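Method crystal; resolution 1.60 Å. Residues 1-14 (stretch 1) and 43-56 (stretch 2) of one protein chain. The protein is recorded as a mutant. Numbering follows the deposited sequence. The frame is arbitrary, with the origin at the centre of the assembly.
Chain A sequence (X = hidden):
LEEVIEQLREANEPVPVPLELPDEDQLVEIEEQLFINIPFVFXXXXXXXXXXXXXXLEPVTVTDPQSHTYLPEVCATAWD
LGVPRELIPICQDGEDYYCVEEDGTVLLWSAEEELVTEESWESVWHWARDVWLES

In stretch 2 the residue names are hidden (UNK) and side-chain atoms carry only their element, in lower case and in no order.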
# COMPACT_ATOMS: atom_id res chain seq x y z
N LEU A 1 -4.72 4.58 16.38
CA LEU A 1 -3.76 3.80 15.57
C LEU A 1 -3.70 2.35 16.04
O LEU A 1 -3.82 1.43 15.24
CB LEU A 1 -2.35 4.41 15.65
CG LEU A 1 -1.22 3.61 15.02
CD1 LEU A 1 -1.49 3.41 13.54
CD2 LEU A 1 0.11 4.32 15.22
N GLU A 2 -3.51 2.16 17.34
CA GLU A 2 -3.44 0.82 17.89
C GLU A 2 -4.74 0.10 17.53
O GLU A 2 -4.74 -1.09 17.19
CB GLU A 2 -3.28 0.90 19.41
CG GLU A 2 -2.85 -0.41 20.06
CD GLU A 2 -2.70 -0.28 21.57
OE1 GLU A 2 -2.03 0.67 22.03
OE2 GLU A 2 -3.25 -1.14 22.30
N GLU A 3 -5.84 0.84 17.61
CA GLU A 3 -7.17 0.32 17.29
C GLU A 3 -7.27 -0.26 15.89
O GLU A 3 -7.68 -1.40 15.70
CB GLU A 3 -8.20 1.45 17.41
CG GLU A 3 -8.46 1.94 18.82
CD GLU A 3 -9.41 1.03 19.57
OE1 GLU A 3 -9.02 -0.13 19.86
OE2 GLU A 3 -10.54 1.47 19.86
N VAL A 4 -6.92 0.56 14.89
CA VAL A 4 -6.99 0.14 13.50
C VAL A 4 -6.06 -1.03 13.21
O VAL A 4 -6.44 -1.97 12.51
CB VAL A 4 -6.65 1.33 12.56
CG1 VAL A 4 -6.78 0.92 11.11
CG2 VAL A 4 -7.58 2.50 12.87
N ILE A 5 -4.85 -0.99 13.76
CA ILE A 5 -3.91 -2.08 13.52
C ILE A 5 -4.50 -3.38 14.06
O ILE A 5 -4.50 -4.40 13.37
CB ILE A 5 -2.54 -1.80 14.20
CG1 ILE A 5 -1.85 -0.64 13.48
CG2 ILE A 5 -1.67 -3.06 14.15
CD1 ILE A 5 -0.54 -0.22 14.10
N GLU A 6 -5.03 -3.33 15.28
CA GLU A 6 -5.64 -4.52 15.88
C GLU A 6 -6.78 -5.05 15.02
O GLU A 6 -6.89 -6.26 14.81
CB GLU A 6 -6.17 -4.19 17.29
CG GLU A 6 -7.05 -5.28 17.92
CD GLU A 6 -7.59 -4.89 19.31
OE1 GLU A 6 -7.81 -3.69 19.57
OE2 GLU A 6 -7.82 -5.80 20.13
N GLN A 7 -7.62 -4.15 14.52
CA GLN A 7 -8.75 -4.52 13.68
C GLN A 7 -8.28 -5.30 12.46
O GLN A 7 -8.84 -6.34 12.12
CB GLN A 7 -9.50 -3.26 13.23
CG GLN A 7 -10.91 -3.53 12.74
CD GLN A 7 -11.59 -2.27 12.21
OE1 GLN A 7 -11.43 -1.19 12.78
NE2 GLN A 7 -12.35 -2.42 11.13
N LEU A 8 -7.24 -4.81 11.80
CA LEU A 8 -6.72 -5.49 10.62
C LEU A 8 -6.08 -6.84 10.96
O LEU A 8 -6.37 -7.85 10.32
CB LEU A 8 -5.69 -4.61 9.90
CG LEU A 8 -6.24 -3.56 8.94
CD1 LEU A 8 -5.10 -2.66 8.50
CD2 LEU A 8 -6.89 -4.24 7.74
N ARG A 9 -5.24 -6.84 11.99
CA ARG A 9 -4.55 -8.06 12.40
C ARG A 9 -5.52 -9.17 12.77
O ARG A 9 -5.33 -10.32 12.38
CB ARG A 9 -3.63 -7.78 13.59
CG ARG A 9 -2.63 -6.66 13.38
CD ARG A 9 -1.61 -7.00 12.33
NE ARG A 9 -0.99 -8.30 12.57
CZ ARG A 9 0.12 -8.71 11.95
NH1 ARG A 9 0.72 -7.92 11.08
NH2 ARG A 9 0.61 -9.92 12.19
N GLU A 10 -6.55 -8.83 13.53
CA GLU A 10 -7.53 -9.82 13.96
C GLU A 10 -8.50 -10.24 12.85
O GLU A 10 -9.15 -11.28 12.95
CB GLU A 10 -8.27 -9.29 15.19
CG GLU A 10 -7.35 -9.17 16.40
CD GLU A 10 -8.04 -8.74 17.69
OE1 GLU A 10 -9.29 -8.66 17.72
OE2 GLU A 10 -7.31 -8.48 18.67
N ALA A 11 -8.58 -9.44 11.79
CA ALA A 11 -9.47 -9.77 10.68
C ALA A 11 -8.72 -10.55 9.60
O ALA A 11 -9.33 -11.00 8.62
CB ALA A 11 -10.06 -8.50 10.08
N ASN A 12 -7.41 -10.70 9.79
CA ASN A 12 -6.57 -11.41 8.82
C ASN A 12 -7.14 -12.76 8.42
O ASN A 12 -7.48 -13.58 9.27
CB ASN A 12 -5.16 -11.63 9.37
CG ASN A 12 -4.28 -12.39 8.40
OD1 ASN A 12 -3.97 -11.89 7.32
ND2 ASN A 12 -3.88 -13.60 8.78
N GLU A 13 -7.23 -12.98 7.11
CA GLU A 13 -7.77 -14.22 6.59
C GLU A 13 -6.69 -15.25 6.27
O GLU A 13 -5.68 -14.94 5.64
CB GLU A 13 -8.59 -13.93 5.33
CG GLU A 13 -9.62 -12.82 5.51
CD GLU A 13 -10.27 -12.43 4.20
OE1 GLU A 13 -9.71 -12.76 3.13
OE2 GLU A 13 -11.34 -11.79 4.23
N PRO A 14 -6.90 -16.50 6.69
CA PRO A 14 -5.90 -17.53 6.41
C PRO A 14 -5.74 -17.80 4.92
O PRO A 14 -6.71 -17.77 4.16
CB PRO A 14 -6.43 -18.74 7.17
CG PRO A 14 -7.91 -18.53 7.17
CD PRO A 14 -8.02 -17.06 7.47
N UNK A 43 5.19 3.97 5.60
CA UNK A 43 6.21 3.02 6.03
C UNK A 43 5.72 2.26 7.26
O UNK A 43 5.97 1.07 7.41
c UNK A 43 7.50 3.78 6.35
c UNK A 43 8.70 2.90 6.61
c UNK A 43 10.06 4.94 7.25
n UNK A 43 11.31 5.71 7.01
c UNK A 43 9.99 3.68 6.39
N UNK A 44 5.04 2.97 8.15
CA UNK A 44 4.49 2.38 9.36
C UNK A 44 3.47 1.31 8.99
O UNK A 44 3.44 0.23 9.58
c UNK A 44 2.79 4.17 12.35
c UNK A 44 3.28 3.00 11.53
c UNK A 44 3.84 3.47 10.21
o UNK A 44 1.88 4.88 11.86
o UNK A 44 3.30 4.38 13.46
N UNK A 45 2.64 1.61 8.00
CA UNK A 45 1.64 0.67 7.51
C UNK A 45 2.35 -0.59 7.01
O UNK A 45 2.01 -1.72 7.38
c UNK A 45 -0.04 0.42 5.61
c UNK A 45 -2.23 -0.54 5.23
c UNK A 45 -1.75 -1.21 4.10
c UNK A 45 -0.41 -1.06 3.72
c UNK A 45 0.44 -0.25 4.49
c UNK A 45 -1.38 0.27 5.97
c UNK A 45 0.86 1.35 6.38
N UNK A 46 3.36 -0.41 6.16
CA UNK A 46 4.08 -1.56 5.63
C UNK A 46 4.75 -2.40 6.73
O UNK A 46 4.78 -3.63 6.65
c UNK A 46 5.72 0.10 2.52
c UNK A 46 3.78 -1.49 2.56
c UNK A 46 5.14 -1.09 4.63
c UNK A 46 4.58 -0.45 3.35
N UNK A 47 5.26 -1.74 7.76
CA UNK A 47 5.95 -2.44 8.84
C UNK A 47 5.03 -3.09 9.86
O UNK A 47 5.48 -3.91 10.67
c UNK A 47 8.09 -0.96 8.77
c UNK A 47 8.69 0.26 9.45
c UNK A 47 6.89 -1.48 9.57
c UNK A 47 9.13 -2.08 8.64
N UNK A 48 3.74 -2.76 9.83
CA UNK A 48 2.80 -3.29 10.80
C UNK A 48 1.64 -4.15 10.30
O UNK A 48 1.16 -5.01 11.03
c UNK A 48 2.19 -2.15 11.64
o UNK A 48 1.42 -1.28 10.78
c UNK A 48 3.27 -1.35 12.29
N UNK A 49 1.19 -3.93 9.07
CA UNK A 49 0.07 -4.70 8.56
C UNK A 49 0.16 -5.23 7.12
O UNK A 49 -0.82 -5.77 6.62
c UNK A 49 -1.50 -3.55 10.16
c UNK A 49 -1.19 -2.61 7.88
c UNK A 49 -1.25 -3.89 8.70
N UNK A 50 1.32 -5.10 6.48
CA UNK A 50 1.41 -5.57 5.09
C UNK A 50 1.42 -7.09 4.93
O UNK A 50 1.55 -7.60 3.81
o UNK A 50 3.88 -5.37 4.85
c UNK A 50 2.62 -4.94 4.36
N UNK A 51 1.28 -7.82 6.04
CA UNK A 51 1.21 -9.27 5.97
C UNK A 51 -0.25 -9.70 6.10
O UNK A 51 -0.57 -10.89 6.13
c UNK A 51 2.05 -9.92 7.08
c UNK A 51 1.55 -9.57 8.48
o UNK A 51 1.03 -8.45 8.66
o UNK A 51 1.70 -10.41 9.39
N UNK A 52 -1.14 -8.71 6.15
CA UNK A 52 -2.57 -8.96 6.30
C UNK A 52 -3.32 -9.20 4.99
O UNK A 52 -3.08 -8.54 3.96
c UNK A 52 -3.25 -7.80 7.07
c UNK A 52 -4.76 -7.98 7.08
c UNK A 52 -2.72 -7.74 8.50
N UNK A 53 -4.22 -10.18 5.04
CA UNK A 53 -5.07 -10.54 3.92
C UNK A 53 -6.50 -10.26 4.38
O UNK A 53 -6.94 -10.80 5.41
c UNK A 53 -4.92 -12.04 3.58
c UNK A 53 -5.82 -12.40 2.41
c UNK A 53 -3.46 -12.34 3.25
N UNK A 54 -7.22 -9.41 3.66
CA UNK A 54 -8.59 -9.08 4.03
C UNK A 54 -9.42 -8.43 2.92
O UNK A 54 -8.92 -7.62 2.13
c UNK A 54 -10.81 -8.57 6.41
c UNK A 54 -11.96 -6.28 5.35
c UNK A 54 -10.04 -7.73 5.60
c UNK A 54 -12.14 -8.27 6.69
c UNK A 54 -12.71 -7.13 6.16
c UNK A 54 -10.63 -6.59 5.08
c UNK A 54 -8.63 -8.12 5.22
o UNK A 54 -14.03 -6.84 6.42
N UNK A 55 -10.70 -8.79 2.88
CA UNK A 55 -11.62 -8.21 1.92
C UNK A 55 -11.35 -8.43 0.45
O UNK A 55 -10.83 -9.47 0.04
N UNK A 56 -11.72 -7.43 -0.35
CA UNK A 56 -11.56 -7.49 -1.80
C UNK A 56 -10.42 -6.65 -2.35
O UNK A 56 -10.34 -6.42 -3.55
c UNK A 56 -12.86 -7.04 -2.48
o UNK A 56 -13.16 -5.69 -2.17
O HOH W 1 -10.08 -11.82 0.95

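Position 43 carries four carbons in a row ending in a nitrogen, an unbranched amine, and lies too far from stretch 1 to touch it: Lys-43. Position 44 has three carbons, the third bearing two oxygens, one of them 3.6 Å from Leu-1 CD2. A carboxylate on a two-carbon arm is glutamate, so this is Glu-44, and the close atom is OE2.

Position 45 has one carbon and then a six-carbon ring without oxygen, hence Phe-45; it is buried but makes no contact within 4.5 Å. Positions 46 and 47 each hold four carbons forked at the second, the leucine pattern, and both lie out of reach: Leu-46 and Leu-47.

At position 48 the CB carries one oxygen and one carbon. The oxygen lies 4.0 Å from Ile-5 CD1 and 2.8 Å from Glu-44 O. This is Thr-48, whose OG1 donates a hydrogen bond back to that carbonyl, one turn earlier in its own helix.

Position 49 shows three carbons forked at CB, which identifies Val-49. Its CG1 packs 4.0 Å from Ile-5 CG2, and its CG2 lies 4.0 Å from Leu-8 CD1. Position 50 has one carbon and one oxygen, and its CB points away from stretch 1: Ser-50, with OG donating to Leu-46 O at 2.7 Å.

Position 51 has two carbons, the second with two oxygens, one arm-carbon shorter than position 44: Asp-51. Its OD1 lies 2.5 Å from Arg-9 NH1, a very short salt bridge, while Arg-9 NH2 gives OD2 a weak hydrogen bond at 3.0 Å, bent to 125° at the hydrogen.

Positions 52 and 53 both have three carbons forked at CB: Val-52 and Val-53. Val-52 closes a type I turn begun at Val-49, and its CG1 sits 3.6 Å from Leu-8 O. The backbone of Val-53 makes two hydrogen bonds to stretch 1: its N donates to Asn-12 OD1 (2.9 Å, 161°), and its O accepts from Glu-13 N (2.8 Å, 159°).

Position 54 has one carbon, then a six-membered ring bearing an oxygen: Tyr-54. Ala-11 CB lies 3.7 Å from Tyr-54 CD1, and Ala-11 O meets the ring at its edge. Position 55 has no side-chain atoms and a phi of 62°, which favours glycine. Gly-55 N gives a weak hydrogen bond to Glu-13 OE2 (3.4 Å), and a water donates to both Glu-13 OE1 and Gly-55 O. Position 56, one carbon and one oxygen, is Ser-56, free of contact.

The contact has two parts. Between the helices, whose axes cross at -40° and approach to 11.0 Å, Ile-5 and Leu-8 pack on Val-49; Arg-9 reaches past this apolar patch to hold Thr-48 O (NH1, 2.9 Å) and the Asp-51 carboxylate. Beyond the helix ends, two nearly straight hydrogen bonds fix Asn-12 and Glu-13 to Val-53, where the two backbones come closest by CA distance, CA of Asn-12 lying 5.2 Å from CA of Val-53.

Stretch 2 43-56: KEFLLTVSDVVYGS
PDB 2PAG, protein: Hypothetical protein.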